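Local coordinates for protein DNA polymerase sliding clamp 2 (Thermococcus kodakarensis, PDB 3LX2) that forms a ring-shaped homotrimeric sliding clamp that encircles DNA and probably tethers the replicative polymerase and other proteins to it as a moving platform, at residues R39-D42 with P43-V47. Numbering follows the deposited sequence.
Sequences RAID and PSRVV
The guanidinium of R45 presents an edge to I41, whose CB lies near its plane, 3.9 Å from NH1, while the carbonyl oxygen of D42 stands oblique to the group. The chain of R45 bends at chi2 (-63°), which brings its end back toward I41 and D42 O. The carboxylate of D42, the other flat group, accepts a hydrogen bond from V47 N, which meets OD2 from above the carboxylate plane, 46° out of it, with OD2 to N 2.6 Å. Both groups belong to the loop joining antiparallel strands 35-41 and 47-54 of the PCNA clamp, a beta hairpin whose connection holds a type I turn from D42 to R45. That turn is closed by a hydrogen bond from R45 N to D42 O at 2.7 Å. R45 itself has a positive phi, and the chain then swings round through V46 to the second strand. A chi1 of 84° tucks D42 CG into the gap flanked by both backbone bonds of its CA and turns the carboxylate into the loop, where OD1 receives a weak hydrogen bond from S44 N. The buried aspartate thus ties the turn to the returning strand. Y204 of helix 202-209 packs on D42, S44 and V47, with F24 also touching D42; V46 shares backbone hydrogen bonding with A245. On the strand side, I41 lays CG2 against R45 CA, 3.8 Å away. V47 O accepts a hydrogen bond from D42 N at 2.9 Å, and the same oxygen receives a CA-H...O contact from I41 CA at 3.3 Å.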
ATOM      1  N   ARG A  39     -19.938 -27.523  -2.531  1.00 45.79           N
ATOM      2  CA  ARG A  39     -19.217 -28.237  -3.524  1.00 46.47           C
ATOM      3  C   ARG A  39     -19.582 -27.577  -4.811  1.00 47.64           C
ATOM      4  O   ARG A  39     -20.764 -27.415  -5.111  1.00 47.48           O
ATOM      5  CB  ARG A  39     -19.618 -29.697  -3.576  1.00 46.53           C
ATOM      6  CG  ARG A  39     -18.740 -30.451  -4.589  1.00 47.77           C
ATOM      7  CD  ARG A  39     -18.841 -31.958  -4.518  1.00 47.78           C
ATOM      8  NE  ARG A  39     -18.521 -32.572  -3.224  1.00 48.71           N
ATOM      9  CZ  ARG A  39     -18.663 -33.878  -2.997  1.00 51.92           C
ATOM     10  NH1 ARG A  39     -19.116 -34.679  -3.981  1.00 51.41           N
ATOM     11  NH2 ARG A  39     -18.360 -34.396  -1.810  1.00 51.80           N
ATOM     12  N   ALA A  40     -18.567 -27.153  -5.561  1.00 48.13           N
ATOM     13  CA  ALA A  40     -18.826 -26.436  -6.791  1.00 47.88           C
ATOM     14  C   ALA A  40     -17.666 -26.647  -7.750  1.00 48.29           C
ATOM     15  O   ALA A  40     -16.576 -27.124  -7.331  1.00 47.08           O
ATOM     16  CB  ALA A  40     -19.005 -24.988  -6.491  1.00 48.67           C
ATOM     17  N   ILE A  41     -17.899 -26.280  -9.022  1.00 48.16           N
ATOM     18  CA  ILE A  41     -16.867 -26.358 -10.075  1.00 47.83           C
ATOM     19  C   ILE A  41     -16.863 -25.080 -10.880  1.00 47.44           C
ATOM     20  O   ILE A  41     -17.895 -24.499 -11.151  1.00 46.70           O
ATOM     21  CB  ILE A  41     -17.093 -27.576 -11.026  1.00 48.03           C
ATOM     22  CG1 ILE A  41     -17.190 -28.885 -10.251  1.00 49.84           C
ATOM     23  CG2 ILE A  41     -15.926 -27.787 -12.014  1.00 49.18           C
ATOM     24  CD1 ILE A  41     -17.397 -30.122 -11.171  1.00 51.80           C
ATOM     25  N   ASP A  42     -15.693 -24.642 -11.303  1.00 48.54           N
ATOM     26  CA  ASP A  42     -15.606 -23.450 -12.170  1.00 49.55           C
ATOM     27  C   ASP A  42     -16.093 -23.736 -13.601  1.00 49.71           C
ATOM     28  O   ASP A  42     -16.045 -24.879 -14.058  1.00 48.64           O
ATOM     29  CB  ASP A  42     -14.173 -22.863 -12.157  1.00 49.67           C
ATOM     30  CG  ASP A  42     -13.236 -23.545 -13.119  1.00 51.32           C
ATOM     31  OD1 ASP A  42     -12.639 -22.842 -13.972  1.00 56.41           O
ATOM     32  OD2 ASP A  42     -13.098 -24.785 -13.047  1.00 53.92           O
ATOM     33  N   PRO A  43     -16.523 -22.691 -14.325  1.00 50.01           N
ATOM     34  CA  PRO A  43     -17.055 -22.906 -15.668  1.00 50.15           C
ATOM     35  C   PRO A  43     -16.025 -23.521 -16.631  1.00 50.00           C
ATOM     36  O   PRO A  43     -16.399 -24.111 -17.649  1.00 49.45           O
ATOM     37  CB  PRO A  43     -17.440 -21.481 -16.142  1.00 50.41           C
ATOM     38  CG  PRO A  43     -17.108 -20.552 -15.026  1.00 49.75           C
ATOM     39  CD  PRO A  43     -16.199 -21.273 -14.090  1.00 50.28           C
ATOM     40  N   SER A  44     -14.746 -23.403 -16.308  1.00 49.58           N
ATOM     41  CA  SER A  44     -13.711 -24.018 -17.133  1.00 49.63           C
ATOM     42  C   SER A  44     -13.547 -25.478 -16.828  1.00 48.41           C
ATOM     43  O   SER A  44     -12.796 -26.184 -17.504  1.00 47.31           O
ATOM     44  CB  SER A  44     -12.372 -23.357 -16.848  1.00 51.11           C
ATOM     45  OG  SER A  44     -11.541 -23.570 -17.976  1.00 56.37           O
ATOM     46  N   ARG A  45     -14.225 -25.923 -15.776  1.00 47.76           N
ATOM     47  CA  ARG A  45     -14.051 -27.265 -15.246  1.00 48.03           C
ATOM     48  C   ARG A  45     -12.596 -27.528 -14.899  1.00 47.53           C
ATOM     49  O   ARG A  45     -12.162 -28.670 -14.872  1.00 46.80           O
ATOM     50  CB  ARG A  45     -14.519 -28.324 -16.252  1.00 49.63           C
ATOM     51  CG  ARG A  45     -15.829 -27.993 -16.962  1.00 51.42           C
ATOM     52  CD  ARG A  45     -16.892 -27.918 -15.932  1.00 54.30           C
ATOM     53  NE  ARG A  45     -18.178 -27.478 -16.466  1.00 58.41           N
ATOM     54  CZ  ARG A  45     -19.151 -27.013 -15.690  1.00 58.18           C
ATOM     55  NH1 ARG A  45     -18.946 -26.909 -14.387  1.00 58.56           N
ATOM     56  NH2 ARG A  45     -20.314 -26.642 -16.214  1.00 60.63           N
ATOM     57  N   VAL A  46     -11.820 -26.485 -14.647  1.00 47.03           N
ATOM     58  CA  VAL A  46     -10.488 -26.740 -14.167  1.00 46.61           C
ATOM     59  C   VAL A  46     -10.412 -26.899 -12.637  1.00 46.28           C
ATOM     60  O   VAL A  46      -9.499 -27.577 -12.139  1.00 46.37           O
ATOM     61  CB  VAL A  46      -9.505 -25.723 -14.696  1.00 46.81           C
ATOM     62  CG1 VAL A  46      -8.157 -25.971 -14.118  1.00 47.52           C
ATOM     63  CG2 VAL A  46      -9.399 -25.906 -16.179  1.00 47.00           C
ATOM     64  N   VAL A  47     -11.387 -26.334 -11.913  1.00 44.95           N
ATOM     65  CA  VAL A  47     -11.287 -26.163 -10.461  1.00 44.69           C
ATOM     66  C   VAL A  47     -12.516 -26.649  -9.707  1.00 43.95           C
ATOM     67  O   VAL A  47     -13.611 -26.210  -9.968  1.00 43.09           O
ATOM     68  CB  VAL A  47     -10.949 -24.664 -10.091  1.00 44.83           C
ATOM     69  CG1 VAL A  47     -11.022 -24.406  -8.621  1.00 43.96           C
ATOM     70  CG2 VAL A  47      -9.572 -24.306 -10.555  1.00 45.46           C
TER